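Local coordinates for lipopolysaccharide biosynthesis protein wbpB (Thermus thermophilus, PDB 3O9Z) that acts as an NAD-dependent dehydrogenase in the biosynthesis of the sugar 2,3-diacetamido-2,3-dideoxy-D-mannuronic acid, at the interface of chains A and B and the interface of chains A and C. Numbering follows the deposited sequence. Chains: chain A/B/C, Lipopolysaccharide biosynthesis protein wbpB.

Contact 1: the interface of chains A and B. Residues chain A 165, 168-169; chain B 38, 54.
B:Thr38 rests against the turn at A:Lys168 and A:Ser169, where the short 3-10 helix 166-168 of chain A gives way to loop. Its two branches meet different groups. The methyl CG2 points at the backbone carbonyl of A:Lys168, 3.4 Å from the oxygen O, while the hydroxyl OG1 lies 3.6 Å from the CB of A:Ser169. This division follows from chi1 of 65°, which sets OG1 between the backbone N and the carbonyl carbon and leaves CG2 anti to that carbon. B:Thr54 adds a second methyl near the same carbonyl, with its CG2 4.3 Å from the A:Lys168 O. Both methyls lie on the same side of the oxygen, that of B:Thr54 only loosely. A:Trp165 makes a marginal contribution: CE3 of its benzo ring approaches the B:Thr38 carbonyl O at 4.1 Å. B:Thr38 and A:Ser169 touch through van der Waals contact. B:Thr38 follows closely on the NAD-binding B:Asp35 in sequence, and A:Ser169 directly precedes the NAD-binding A:Trp170 and A:Lys171. The patch therefore probably helps to seat loops near the cofactor sites while joining chains A and B within the deposited assembly of four chains.

Contact 2: the interface of chains A and C. Residues chain A 61, 64-65, 68; chain C 90, 94, 114.
A:Glu64 reaches between C:Arg90 and C:Arg94 in an acid-to-arginine salt-bridge network that links helix 56-68 of chain A to helices 85-94 and 109-122 of chain C and probably helps to hold the pair together. C:Arg94 grips the carboxylate side-on with two nitrogens. Its NE bonds to OE2 of A:Glu64 at 2.9 Å and its NH1 to OE1, both from above the carboxylate plane, the latter nearly straight at 176°. C:Arg90 meets the same OE1 on the anti side, its NH1 2.7 Å away, with guanidinium and carboxylate nearly coplanar. The A:Glu64 chain is extended, with CG anti to the backbone N (chi1 -173°), and this carries the carboxylate out to both arginines. Cut back to alanine, A:Glu64 is likely to leave C:Arg94 without the acceptors of both its bonds, and C:Arg90 held on the A:Asp65 side with NH1 less well fixed. At the adjacent residue, OD1 of A:Asp65 accepts from NH2 of C:Arg90 at 2.8 Å. The poorly ordered C:Arg114 approaches that OD1 from the opposite face through NH1, which also bonds to A:Asp68 OD2. Water 1 lies 2.8 Å from the backbone O of C:Arg90 and joins NE of that arginine to OE1 of A:Glu64. Apolar packing is slight: the methyl CB of A:Ala61 lies over one face of the C:Arg90 guanidinium, 4.0 Å from CZ.

Contact 3: the interface of chains A and C. Residues chain A 34, 56-57, 84, 88, 91; chain C 55-57.
C:Glu57 and A:Pro56 pack closely at the start of their helices 56-68, and the pair A:Glu57 and C:Pro56 repeats the contact about the two-fold axis. In each, the proline ring and the glutamate side chain cross at about a right angle. CD of C:Glu57 sits 3.5 Å from the A:Pro56 CB, and CD of A:Glu57 lies equally near the C:Pro56 CB. The bend of C:Glu57 at chi2 (94°) folds its carboxylate against the proline. There OE1 of C:Glu57 accepts a hydrogen bond of 2.8 Å from the amide NE2 of A:Gln88. The donor stands on the anti side but 33° out of the carboxylate plane, and the amide and carboxylate planes are well twisted against each other. By reaching over to the NAD-binding A:Gln88, C:Glu57 probably contributes to the NAD site of the neighbouring chain rather than to its own. A:Leu84 completes the packed part, its methyl CD2 3.8 Å from OE2 of C:Glu57 and 3.9 Å from CB of C:Glu55. Without the C:Glu57 carboxylate, as with an alanine here, a gap is likely to open beside A:Pro56 and the amide of A:Gln88 to lose this acceptor. Packing is looser at A:Leu34, which buries no surface although its CD2 lies 4.0 Å from OE1 of C:Glu57. The thioether methyl CE of A:Met91 likewise stands off, 4.4 Å from CG of C:Glu57.

Contact 4: the interface of chains A and C. Residues chain A 86, 90, 94, 121; chain C 61, 64-65, 68.
OE1 of C:Glu64 is gripped by NH1 of both A:Arg90 and A:Arg94, with water 2 as a further partner, at a helix-to-helix junction between NAD-binding Rossmann domains of the Gfo/Idh/MocA oxidoreductase family. The A:Arg90 NH1 bond, 2.7 Å long, uses the anti lone pair of OE1. A:Arg94 comes instead from above the carboxylate plane and holds both oxygens side-on, its NE 2.8 Å from OE2. To reach there, A:Arg94 carries CG between its backbone N and carbonyl carbon (chi1 84°). Water 2 also meets NE and the backbone O of A:Arg90, tying the guanidinium to its own helix. A:Tyr86 positions A:Arg90 from the second shell: NH2 donates to the phenol OH at 2.7 Å, and the same NH2 bonds to OD1 of C:Asp65 on the syn side but tilted well out of the carboxylate plane. Water 3 bridges the phenol OH to OD2 of that aspartate. Over the centre of one face of the A:Arg90 guanidinium lies the methyl of C:Ala61, its CB 4.1 Å from CZ. At the far end of the patch, the poorly ordered A:Arg121 forms a salt bridge with C:Asp68 that is doubtful in its detail.

Contact 1: the interface of chains A and B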
loop_
_atom_site.group_PDB
_atom_site.type_symbol
_atom_site.label_atom_id
_atom_site.label_comp_id
_atom_site.label_asym_id
_atom_site.label_seq_id
_atom_site.Cartn_x
_atom_site.Cartn_y
_atom_site.Cartn_z
ATOM N N TRP A 165 -7.277 -16.449 -2.852
ATOM C CA TRP A 165 -6.462 -15.326 -2.418
ATOM C C TRP A 165 -4.984 -15.557 -2.787
ATOM O O TRP A 165 -4.254 -14.597 -2.985
ATOM C CB TRP A 165 -6.625 -15.132 -0.894
ATOM C CG TRP A 165 -6.265 -16.366 -0.142
ATOM C CD1 TRP A 165 -7.094 -17.421 0.131
ATOM C CD2 TRP A 165 -4.966 -16.751 0.337
ATOM N NE1 TRP A 165 -6.410 -18.433 0.775
ATOM C CE2 TRP A 165 -5.098 -18.050 0.894
ATOM C CE3 TRP A 165 -3.705 -16.104 0.354
ATOM C CZ2 TRP A 165 -4.012 -18.738 1.476
ATOM C CZ3 TRP A 165 -2.639 -16.777 0.995
ATOM C CH2 TRP A 165 -2.815 -18.080 1.471
ATOM N N LYS A 168 -3.529 -13.941 -5.836
ATOM C CA LYS A 168 -3.549 -12.481 -5.834
ATOM C C LYS A 168 -2.551 -11.923 -4.832
ATOM O O LYS A 168 -2.492 -10.707 -4.633
ATOM C CB LYS A 168 -4.969 -11.950 -5.575
ATOM C CG LYS A 168 -5.833 -12.339 -6.777
ATOM C CD LYS A 168 -7.193 -11.625 -6.698
ATOM C CE LYS A 168 -7.966 -12.001 -7.955
ATOM N NZ LYS A 168 -9.391 -11.444 -7.902
ATOM N N SER A 169 -1.694 -12.801 -4.306
ATOM C CA SER A 169 -0.724 -12.396 -3.259
ATOM C C SER A 169 0.711 -12.440 -3.800
ATOM O O SER A 169 0.998 -12.935 -4.900
ATOM C CB SER A 169 -0.888 -13.355 -2.079
ATOM O OG SER A 169 -0.221 -14.576 -2.325
ATOM N N THR B 38 -3.473 -8.804 1.292
ATOM C CA THR B 38 -3.659 -10.224 1.009
ATOM C C THR B 38 -3.245 -11.149 2.148
ATOM O O THR B 38 -3.142 -12.377 1.947
ATOM C CB THR B 38 -2.945 -10.622 -0.281
ATOM O OG1 THR B 38 -1.539 -10.456 -0.041
ATOM C CG2 THR B 38 -3.335 -9.745 -1.457
ATOM N N THR B 54 -8.682 -8.094 -4.407
ATOM C CA THR B 54 -8.001 -6.922 -3.856
ATOM C C THR B 54 -8.587 -5.591 -4.328
ATOM O O THR B 54 -8.364 -4.536 -3.715
ATOM C CB THR B 54 -6.478 -6.914 -4.180
ATOM O OG1 THR B 54 -6.286 -6.942 -5.598
ATOM C CG2 THR B 54 -5.807 -8.120 -3.532
#

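Contact 2: the interface of chains A and C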
loop_
_atom_site.group_PDB
_atom_site.type_symbol
_atom_site.label_atom_id
_atom_site.label_comp_id
_atom_site.label_asym_id
_atom_site.label_seq_id
_atom_site.Cartn_x
_atom_site.Cartn_y
_atom_site.Cartn_z
ATOM N N ALA A 61 16.349 2.227 12.923
ATOM C CA ALA A 61 16.966 3.267 13.756
ATOM C C ALA A 61 16.665 3.018 15.211
ATOM O O ALA A 61 17.499 3.310 16.073
ATOM C CB ALA A 61 16.470 4.629 13.314
ATOM N N GLU A 64 18.735 0.213 16.455
ATOM C CA GLU A 64 20.134 0.692 16.521
ATOM C C GLU A 64 20.286 1.541 17.767
ATOM O O GLU A 64 21.307 1.397 18.469
ATOM C CB GLU A 64 20.469 1.469 15.257
ATOM C CG GLU A 64 21.960 1.900 15.099
ATOM C CD GLU A 64 22.165 2.505 13.744
ATOM O OE1 GLU A 64 21.448 3.493 13.415
ATOM O OE2 GLU A 64 23.020 1.971 12.976
ATOM N N ASP A 65 19.314 2.418 18.061
ATOM C CA ASP A 65 19.323 3.122 19.341
ATOM C C ASP A 65 19.350 2.192 20.541
ATOM O O ASP A 65 20.127 2.443 21.475
ATOM C CB ASP A 65 18.139 4.100 19.477
ATOM C CG ASP A 65 18.168 5.247 18.489
ATOM O OD1 ASP A 65 19.220 5.599 17.895
ATOM O OD2 ASP A 65 17.065 5.855 18.328
ATOM N N ASP A 68 22.774 0.763 20.957
ATOM C CA ASP A 68 23.817 1.746 21.317
ATOM C C ASP A 68 23.662 2.051 22.802
ATOM O O ASP A 68 24.583 2.577 23.426
ATOM C CB ASP A 68 23.655 3.029 20.494
ATOM C CG ASP A 68 24.236 2.894 19.092
ATOM O OD1 ASP A 68 24.878 1.857 18.800
ATOM O OD2 ASP A 68 24.082 3.820 18.250
ATOM N N ARG C 90 19.978 8.583 9.118
ATOM C CA ARG C 90 20.648 7.558 9.914
ATOM C C ARG C 90 21.175 6.473 8.975
ATOM O O ARG C 90 22.301 6.032 9.182
ATOM C CB ARG C 90 19.671 6.952 10.902
ATOM C CG ARG C 90 19.218 7.943 11.980
ATOM C CD ARG C 90 20.222 8.014 13.087
ATOM N NE ARG C 90 20.481 6.708 13.701
ATOM C CZ ARG C 90 19.855 6.222 14.773
ATOM N NH1 ARG C 90 20.197 5.025 15.233
ATOM N NH2 ARG C 90 18.937 6.911 15.446
ATOM N N ARG C 94 25.170 5.366 8.454
ATOM C CA ARG C 94 25.599 3.988 8.699
ATOM C C ARG C 94 26.240 3.368 7.458
ATOM O O ARG C 94 27.103 2.500 7.597
ATOM C CB ARG C 94 24.513 3.146 9.379
ATOM C CG ARG C 94 23.657 2.238 8.515
ATOM C CD ARG C 94 22.791 1.251 9.357
ATOM N NE ARG C 94 21.892 1.974 10.252
ATOM C CZ ARG C 94 20.673 2.433 9.959
ATOM N NH1 ARG C 94 20.046 3.111 10.921
ATOM N NH2 ARG C 94 20.111 2.244 8.773
ATOM N N ARG C 114 20.929 13.775 18.043
ATOM C CA ARG C 114 21.433 12.432 17.769
ATOM C C ARG C 114 22.295 12.412 16.510
ATOM O O ARG C 114 23.323 11.723 16.451
ATOM C CB ARG C 114 20.273 11.428 17.687
ATOM C CG ARG C 114 20.696 9.980 17.464
ATOM C CD ARG C 114 21.395 9.372 18.687
ATOM N NE ARG C 114 21.291 7.907 18.644
ATOM C CZ ARG C 114 22.303 7.089 18.362
ATOM N NH1 ARG C 114 22.117 5.772 18.346
ATOM N NH2 ARG C 114 23.501 7.588 18.090
HETATM O O HOH W 1 22.861 5.897 11.961
#

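Contact 3: the interface of chains A and C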
loop_
_atom_site.group_PDB
_atom_site.type_symbol
_atom_site.label_atom_id
_atom_site.label_comp_id
_atom_site.label_asym_id
_atom_site.label_seq_id
_atom_site.Cartn_x
_atom_site.Cartn_y
_atom_site.Cartn_z
ATOM N N LEU A 34 7.688 -4.887 13.198
ATOM C CA LEU A 34 7.649 -4.134 11.961
ATOM C C LEU A 34 6.626 -4.805 11.049
ATOM O O LEU A 34 6.730 -6.011 10.781
ATOM C CB LEU A 34 9.008 -4.184 11.215
ATOM C CG LEU A 34 9.052 -3.637 9.800
ATOM C CD1 LEU A 34 8.690 -2.150 9.704
ATOM C CD2 LEU A 34 10.464 -3.902 9.198
ATOM N N PRO A 56 10.366 0.406 7.757
ATOM C CA PRO A 56 11.577 -0.342 8.104
ATOM C C PRO A 56 12.734 0.553 8.587
ATOM O O PRO A 56 13.451 0.097 9.453
ATOM C CB PRO A 56 11.928 -1.031 6.773
ATOM C CG PRO A 56 10.557 -1.272 6.144
ATOM C CD PRO A 56 9.836 0.041 6.427
ATOM N N GLU A 57 12.893 1.727 8.005
ATOM C CA GLU A 57 14.022 2.631 8.347
ATOM C C GLU A 57 13.874 3.077 9.775
ATOM O O GLU A 57 14.857 3.147 10.526
ATOM C CB GLU A 57 14.118 3.824 7.400
ATOM C CG GLU A 57 14.210 3.439 5.882
ATOM C CD GLU A 57 12.870 3.470 5.169
ATOM O OE1 GLU A 57 12.803 4.052 4.081
ATOM O OE2 GLU A 57 11.870 2.980 5.759
ATOM N N LEU A 84 12.243 -10.645 1.139
ATOM C CA LEU A 84 12.733 -9.740 2.168
ATOM C C LEU A 84 13.519 -10.478 3.238
ATOM O O LEU A 84 14.119 -9.843 4.135
ATOM C CB LEU A 84 11.534 -9.029 2.844
ATOM C CG LEU A 84 11.036 -7.906 1.945
ATOM C CD1 LEU A 84 9.554 -7.612 2.309
ATOM C CD2 LEU A 84 11.889 -6.634 2.184
ATOM N N GLN A 88 16.450 -8.475 5.409
ATOM C CA GLN A 88 16.109 -8.377 6.816
ATOM C C GLN A 88 17.063 -9.112 7.745
ATOM O O GLN A 88 17.318 -8.704 8.870
ATOM C CB GLN A 88 14.628 -8.706 7.160
ATOM C CG GLN A 88 13.699 -7.719 6.480
ATOM C CD GLN A 88 12.263 -7.873 6.889
ATOM O OE1 GLN A 88 11.801 -8.943 7.265
ATOM N NE2 GLN A 88 11.576 -6.729 6.871
ATOM N N MET A 91 19.850 -6.803 7.965
ATOM C CA MET A 91 19.545 -5.774 8.960
ATOM C C MET A 91 19.815 -6.318 10.362
ATOM O O MET A 91 20.440 -5.622 11.200
ATOM C CB MET A 91 18.071 -5.367 8.814
ATOM C CG MET A 91 17.521 -4.448 9.932
ATOM S SD MET A 91 15.875 -3.698 9.484
ATOM C CE MET A 91 14.754 -5.106 9.382
ATOM N N GLU C 55 11.809 -1.621 -1.750
ATOM C CA GLU C 55 11.956 -2.119 -0.384
ATOM C C GLU C 55 13.166 -1.457 0.281
ATOM O O GLU C 55 14.291 -1.666 -0.176
ATOM C CB GLU C 55 12.142 -3.642 -0.318
ATOM C CG GLU C 55 11.265 -4.477 -1.277
ATOM C CD GLU C 55 9.848 -4.708 -0.777
ATOM O OE1 GLU C 55 9.114 -5.489 -1.418
ATOM O OE2 GLU C 55 9.443 -4.111 0.240
ATOM N N PRO C 56 12.960 -0.694 1.358
ATOM C CA PRO C 56 14.094 0.019 1.949
ATOM C C PRO C 56 15.211 -0.924 2.371
ATOM O O PRO C 56 16.381 -0.567 2.215
ATOM C CB PRO C 56 13.461 0.684 3.188
ATOM C CG PRO C 56 12.053 0.947 2.741
ATOM C CD PRO C 56 11.670 -0.254 1.922
ATOM N N GLU C 57 14.896 -2.107 2.874
ATOM C CA GLU C 57 15.931 -3.006 3.365
ATOM C C GLU C 57 16.759 -3.526 2.180
ATOM O O GLU C 57 17.974 -3.737 2.332
ATOM C CB GLU C 57 15.296 -4.168 4.111
ATOM C CG GLU C 57 14.254 -3.760 5.220
ATOM C CD GLU C 57 12.794 -3.752 4.727
ATOM O OE1 GLU C 57 12.024 -4.266 5.563
ATOM O OE2 GLU C 57 12.584 -3.213 3.611
#

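Contact 4: the interface of chains A and C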
loop_
_atom_site.group_PDB
_atom_site.type_symbol
_atom_site.label_atom_id
_atom_site.label_comp_id
_atom_site.label_asym_id
_atom_site.label_seq_id
_atom_site.Cartn_x
_atom_site.Cartn_y
_atom_site.Cartn_z
ATOM N N TYR A 86 16.415 -12.173 3.019
ATOM C CA TYR A 86 17.865 -11.850 2.908
ATOM C C TYR A 86 18.136 -10.427 3.469
ATOM O O TYR A 86 19.005 -10.329 4.368
ATOM C CB TYR A 86 18.332 -11.996 1.453
ATOM C CG TYR A 86 19.745 -11.477 1.249
ATOM C CD1 TYR A 86 20.800 -12.161 1.824
ATOM C CD2 TYR A 86 19.987 -10.386 0.440
ATOM C CE1 TYR A 86 22.108 -11.712 1.634
ATOM C CE2 TYR A 86 21.305 -9.921 0.232
ATOM C CZ TYR A 86 22.323 -10.650 0.817
ATOM O OH TYR A 86 23.651 -10.248 0.611
ATOM N N ARG A 90 20.196 -9.271 6.747
ATOM C CA ARG A 90 21.358 -8.333 6.715
ATOM C C ARG A 90 21.094 -7.248 7.778
ATOM O O ARG A 90 22.034 -6.781 8.443
ATOM C CB ARG A 90 21.475 -7.671 5.349
ATOM C CG ARG A 90 21.892 -8.660 4.260
ATOM C CD ARG A 90 23.361 -8.801 4.096
ATOM N NE ARG A 90 24.032 -7.522 3.853
ATOM C CZ ARG A 90 24.415 -7.065 2.660
ATOM N NH1 ARG A 90 25.050 -5.903 2.584
ATOM N NH2 ARG A 90 24.233 -7.739 1.526
ATOM N N ARG A 94 23.631 -6.424 10.928
ATOM C CA ARG A 94 24.227 -5.105 11.127
ATOM C C ARG A 94 23.859 -4.421 12.420
ATOM O O ARG A 94 24.642 -3.593 12.899
ATOM C CB ARG A 94 24.109 -4.145 9.924
ATOM C CG ARG A 94 22.780 -3.354 9.822
ATOM C CD ARG A 94 22.751 -2.324 8.691
ATOM N NE ARG A 94 22.799 -2.953 7.363
ATOM C CZ ARG A 94 21.717 -3.314 6.662
ATOM N NH1 ARG A 94 21.884 -3.934 5.508
ATOM N NH2 ARG A 94 20.493 -3.031 7.087
ATOM N N ARG A 121 31.887 -11.366 9.588
ATOM C CA ARG A 121 32.198 -9.977 9.907
ATOM C C ARG A 121 31.590 -9.556 11.231
ATOM O O ARG A 121 32.210 -8.771 11.974
ATOM C CB ARG A 121 31.742 -9.036 8.800
ATOM C CG ARG A 121 31.741 -7.573 9.244
ATOM C CD ARG A 121 31.410 -6.680 8.061
ATOM N NE ARG A 121 32.327 -6.945 6.954
ATOM C CZ ARG A 121 32.058 -6.657 5.686
ATOM N NH1 ARG A 121 30.898 -6.093 5.376
ATOM N NH2 ARG A 121 32.946 -6.926 4.735
ATOM N N ALA C 61 20.775 -2.903 1.702
ATOM C CA ALA C 61 21.712 -4.023 1.490
ATOM C C ALA C 61 22.538 -3.826 0.220
ATOM O O ALA C 61 23.738 -4.131 0.213
ATOM C CB ALA C 61 20.937 -5.368 1.441
ATOM N N GLU C 64 25.087 -1.161 0.963
ATOM C CA GLU C 64 26.069 -1.679 1.906
ATOM C C GLU C 64 27.062 -2.611 1.188
ATOM O O GLU C 64 28.273 -2.564 1.460
ATOM C CB GLU C 64 25.379 -2.413 3.028
ATOM C CG GLU C 64 26.268 -2.972 4.118
ATOM C CD GLU C 64 25.426 -3.583 5.215
ATOM O OE1 GLU C 64 24.696 -4.554 4.917
ATOM O OE2 GLU C 64 25.457 -3.051 6.343
ATOM N N ASP C 65 26.575 -3.412 0.252
ATOM C CA ASP C 65 27.457 -4.205 -0.607
ATOM C C ASP C 65 28.413 -3.323 -1.333
ATOM O O ASP C 65 29.612 -3.698 -1.404
ATOM C CB ASP C 65 26.630 -4.940 -1.645
ATOM C CG ASP C 65 25.925 -6.127 -1.046
ATOM O OD1 ASP C 65 26.268 -6.533 0.084
ATOM O OD2 ASP C 65 25.050 -6.693 -1.735
ATOM N N ASP C 68 31.074 -2.035 0.978
ATOM C CA ASP C 68 32.006 -3.050 1.458
ATOM C C ASP C 68 33.031 -3.425 0.395
ATOM O O ASP C 68 34.122 -3.871 0.735
ATOM C CB ASP C 68 31.279 -4.330 1.868
ATOM C CG ASP C 68 30.513 -4.174 3.171
ATOM O OD1 ASP C 68 30.779 -3.183 3.901
ATOM O OD2 ASP C 68 29.663 -5.052 3.446
HETATM O O HOH W 2 24.497 -6.641 6.611
HETATM O O HOH W 3 24.291 -9.195 -1.594
#

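Contacts 2, 3 and 4 belong to one interface between chains A and C, in which helix 56-68 faces helices 85-94 and 109-122 of the partner. Contacts 2 and 4, their C-alpha centres about 16 Å apart, repeat the Glu64-Arg90-Arg94 core with the chains exchanged, but the outer arginine differs. Contact 3 sits to one side of both, about 12 Å from contact 4 and 15 Å from contact 2, and places the helix starts beside cofactor-binding residues. Contact 1 uses different loops to join chain B, about 22 Å from contact 3. Chain A thus meets two neighbours through separate surfaces, consistent with the deposited assembly of four copies.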